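Local coordinates for protein transcriptional regulator URE2 (Saccharomyces cerevisiae, PDB 1HQO) that represses nitrogen catabolite genes by holding phosphorylated GATA-type transcriptional activators in the cytoplasm, and also shows glutathione peroxidase activity, at residues I34-L39 / L90-K95. Sequence-based numbering, arbitrary orientation.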
ATOM      1  N   ILE A  34       2.784   7.416 -15.942  1.00 49.91           N
ATOM      2  CA  ILE A  34       4.184   7.203 -16.221  1.00 50.18           C
ATOM      3  C   ILE A  34       4.444   5.737 -16.539  1.00 48.81           C
ATOM      4  O   ILE A  34       5.115   5.429 -17.509  1.00 46.86           O
ATOM      5  CB  ILE A  34       5.027   7.601 -15.016  1.00 51.35           C
ATOM      6  CG1 ILE A  34       5.077   9.118 -14.891  1.00 49.00           C
ATOM      7  CG2 ILE A  34       6.389   7.016 -15.132  1.00 50.85           C
ATOM      8  CD1 ILE A  34       5.738   9.604 -13.621  1.00 44.98           C
ATOM      9  N   VAL A  35       3.914   4.831 -15.720  1.00 49.22           N
ATOM     10  CA  VAL A  35       4.123   3.399 -15.931  1.00 50.20           C
ATOM     11  C   VAL A  35       3.413   2.908 -17.173  1.00 54.36           C
ATOM     12  O   VAL A  35       3.860   1.971 -17.826  1.00 54.28           O
ATOM     13  CB  VAL A  35       3.654   2.570 -14.709  1.00 50.27           C
ATOM     14  CG1 VAL A  35       3.823   1.076 -14.961  1.00 48.98           C
ATOM     15  CG2 VAL A  35       4.477   2.956 -13.506  1.00 48.92           C
ATOM     16  N   LEU A  36       2.297   3.529 -17.500  1.00 55.51           N
ATOM     17  CA  LEU A  36       1.610   3.105 -18.689  1.00 55.95           C
ATOM     18  C   LEU A  36       2.541   3.441 -19.840  1.00 57.65           C
ATOM     19  O   LEU A  36       2.957   2.552 -20.571  1.00 58.46           O
ATOM     20  CB  LEU A  36       0.264   3.817 -18.836  1.00 54.38           C
ATOM     21  CG  LEU A  36      -0.893   3.236 -18.003  1.00 52.88           C
ATOM     22  CD1 LEU A  36      -2.108   4.137 -18.082  1.00 52.28           C
ATOM     23  CD2 LEU A  36      -1.247   1.841 -18.493  1.00 54.25           C
ATOM     24  N   SER A  37       2.910   4.712 -19.974  1.00 58.58           N
ATOM     25  CA  SER A  37       3.796   5.147 -21.065  1.00 60.21           C
ATOM     26  C   SER A  37       5.110   4.375 -21.163  1.00 61.03           C
ATOM     27  O   SER A  37       5.574   4.061 -22.252  1.00 62.22           O
ATOM     28  CB  SER A  37       4.114   6.650 -20.949  1.00 59.81           C
ATOM     29  OG  SER A  37       2.973   7.457 -21.212  1.00 62.85           O
ATOM     30  N   GLU A  38       5.701   4.069 -20.018  1.00 62.96           N
ATOM     31  CA  GLU A  38       6.972   3.369 -19.963  1.00 63.93           C
ATOM     32  C   GLU A  38       6.826   1.898 -20.355  1.00 64.30           C
ATOM     33  O   GLU A  38       7.806   1.220 -20.669  1.00 65.78           O
ATOM     34  CB  GLU A  38       7.542   3.502 -18.551  1.00 64.40           C
ATOM     35  CG  GLU A  38       9.045   3.340 -18.449  1.00 68.62           C
ATOM     36  CD  GLU A  38       9.796   4.537 -18.996  1.00 69.78           C
ATOM     37  OE1 GLU A  38       9.593   5.658 -18.487  1.00 71.84           O
ATOM     38  OE2 GLU A  38      10.593   4.362 -19.941  1.00 71.75           O
ATOM     39  N   LEU A  39       5.596   1.403 -20.324  1.00 63.58           N
ATOM     40  CA  LEU A  39       5.316   0.026 -20.695  1.00 61.86           C
ATOM     41  C   LEU A  39       4.735  -0.031 -22.108  1.00 61.97           C
ATOM     42  O   LEU A  39       4.523  -1.103 -22.667  1.00 61.80           O
ATOM     43  CB  LEU A  39       4.333  -0.607 -19.710  1.00 61.38           C
ATOM     44  CG  LEU A  39       4.914  -1.006 -18.359  1.00 61.27           C
ATOM     45  CD1 LEU A  39       3.893  -1.855 -17.628  1.00 60.19           C
ATOM     46  CD2 LEU A  39       6.203  -1.796 -18.553  1.00 60.87           C
ATOM     47  N   LEU A  90       1.108  -3.081 -10.103  1.00 38.53           N
ATOM     48  CA  LEU A  90       1.347  -4.513 -10.101  1.00 40.39           C
ATOM     49  C   LEU A  90       0.573  -5.188 -11.222  1.00 47.67           C
ATOM     50  O   LEU A  90       1.052  -6.140 -11.836  1.00 50.24           O
ATOM     51  CB  LEU A  90       0.943  -5.138  -8.773  1.00 35.81           C
ATOM     52  CG  LEU A  90       1.904  -4.834  -7.632  1.00 36.00           C
ATOM     53  CD1 LEU A  90       1.552  -5.693  -6.442  1.00 34.71           C
ATOM     54  CD2 LEU A  90       3.332  -5.114  -8.054  1.00 41.64           C
ATOM     55  N   HIS A  91      -0.633  -4.706 -11.482  1.00 50.30           N
ATOM     56  CA  HIS A  91      -1.438  -5.264 -12.555  1.00 50.73           C
ATOM     57  C   HIS A  91      -0.711  -5.094 -13.894  1.00 52.30           C
ATOM     58  O   HIS A  91      -0.350  -6.072 -14.536  1.00 55.20           O
ATOM     59  CB  HIS A  91      -2.775  -4.551 -12.604  1.00 49.76           C
ATOM     60  CG  HIS A  91      -3.691  -5.067 -13.664  1.00 47.32           C
ATOM     61  ND1 HIS A  91      -4.255  -6.325 -13.608  1.00 47.99           N
ATOM     62  CD2 HIS A  91      -4.161  -4.487 -14.797  1.00 44.59           C
ATOM     63  CE1 HIS A  91      -5.037  -6.494 -14.661  1.00 46.68           C
ATOM     64  NE2 HIS A  91      -4.998  -5.393 -15.398  1.00 43.23           N
ATOM     65  N   LEU A  92      -0.498  -3.844 -14.295  1.00 51.69           N
ATOM     66  CA  LEU A  92       0.187  -3.506 -15.534  1.00 52.53           C
ATOM     67  C   LEU A  92       1.504  -4.258 -15.703  1.00 54.62           C
ATOM     68  O   LEU A  92       1.813  -4.764 -16.773  1.00 55.91           O
ATOM     69  CB  LEU A  92       0.476  -2.001 -15.577  1.00 51.49           C
ATOM     70  CG  LEU A  92      -0.683  -0.992 -15.586  1.00 53.63           C
ATOM     71  CD1 LEU A  92      -0.165   0.430 -15.423  1.00 50.06           C
ATOM     72  CD2 LEU A  92      -1.449  -1.111 -16.884  1.00 51.58           C
ATOM     73  N   VAL A  93       2.282  -4.324 -14.633  1.00 54.37           N
ATOM     74  CA  VAL A  93       3.574  -4.978 -14.658  1.00 54.54           C
ATOM     75  C   VAL A  93       3.460  -6.491 -14.871  1.00 56.79           C
ATOM     76  O   VAL A  93       4.205  -7.067 -15.660  1.00 57.31           O
ATOM     77  CB  VAL A  93       4.327  -4.620 -13.353  1.00 51.24           C
ATOM     78  CG1 VAL A  93       4.432  -5.799 -12.443  1.00 46.81           C
ATOM     79  CG2 VAL A  93       5.654  -4.040 -13.687  1.00 50.19           C
ATOM     80  N   ASN A  94       2.514  -7.127 -14.187  1.00 59.17           N
ATOM     81  CA  ASN A  94       2.339  -8.566 -14.309  1.00 61.33           C
ATOM     82  C   ASN A  94       1.743  -8.936 -15.651  1.00 62.50           C
ATOM     83  O   ASN A  94       1.934 -10.053 -16.144  1.00 61.45           O
ATOM     84  CB  ASN A  94       1.477  -9.109 -13.161  1.00 62.91           C
ATOM     85  CG  ASN A  94       2.310  -9.440 -11.897  1.00 67.81           C
ATOM     86  OD1 ASN A  94       3.343 -10.116 -11.980  1.00 71.74           O
ATOM     87  ND2 ASN A  94       1.853  -8.976 -10.733  1.00 67.47           N
ATOM     88  N   LYS A  95       1.046  -7.985 -16.261  1.00 63.04           N
ATOM     89  CA  LYS A  95       0.440  -8.231 -17.557  1.00 63.45           C
ATOM     90  C   LYS A  95       1.403  -8.036 -18.710  1.00 63.74           C
ATOM     91  O   LYS A  95       1.171  -8.542 -19.800  1.00 63.72           O
ATOM     92  CB  LYS A  95      -0.764  -7.337 -17.780  1.00 64.48           C
ATOM     93  CG  LYS A  95      -1.704  -7.955 -18.777  1.00 67.42           C
ATOM     94  CD  LYS A  95      -3.060  -7.301 -18.797  1.00 69.54           C
ATOM     95  CE  LYS A  95      -3.058  -6.119 -19.700  1.00 69.32           C
ATOM     96  NZ  LYS A  95      -4.449  -5.805 -20.083  1.00 71.82           N
TER
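Leu92 and Leu36 meet because each swings its CG trans to its own carbonyl carbon (chi1 -63° and -81°) and, with CD1 anti to CA, sends its isobutyl end into the other between helices 27-39 and 85-100. These are two helices of the thioredoxin-like N-terminal domain of the glutathione S-transferase fold; over these segments they run nearly parallel, 11° apart, with axes 10.5 Å from one another. Leu92 is the central side chain: its CB points at the other helix and its branches lie among Val35, Leu36 and Leu39. Leu36 leaves its backbone alongside the interface, yet its methyl end comes nearer to Leu92, and the two leucine side chains stand roughly perpendicular. Leu36 CD2 touches both methyls of Leu92, lying 3.5 Å from CD1. Val35 adds one branch, CG1, 4.1 Å from Leu92 CD1. Further along, Leu39 CD1 lies 4.0 Å from Leu92 CB and 3.7 Å from Leu92 O. No hydrogen bond joins the segments; the interface is buried and apolar. Phe41 packs on both Leu36 and Leu92. His91 NE2 hydrogen-bonds to Asp74 and Lys95 NZ makes a salt bridge to it, tying helix 85-100 to the sheet, while Ile34 on helix 212-221 and Leu90 on helix 110-139 border the helical C-terminal domain. The tightest spot is methyl on methyl, Leu36 CD2 to Leu92 CD2 at 3.4 Å, inside the normal methyl-methyl separation.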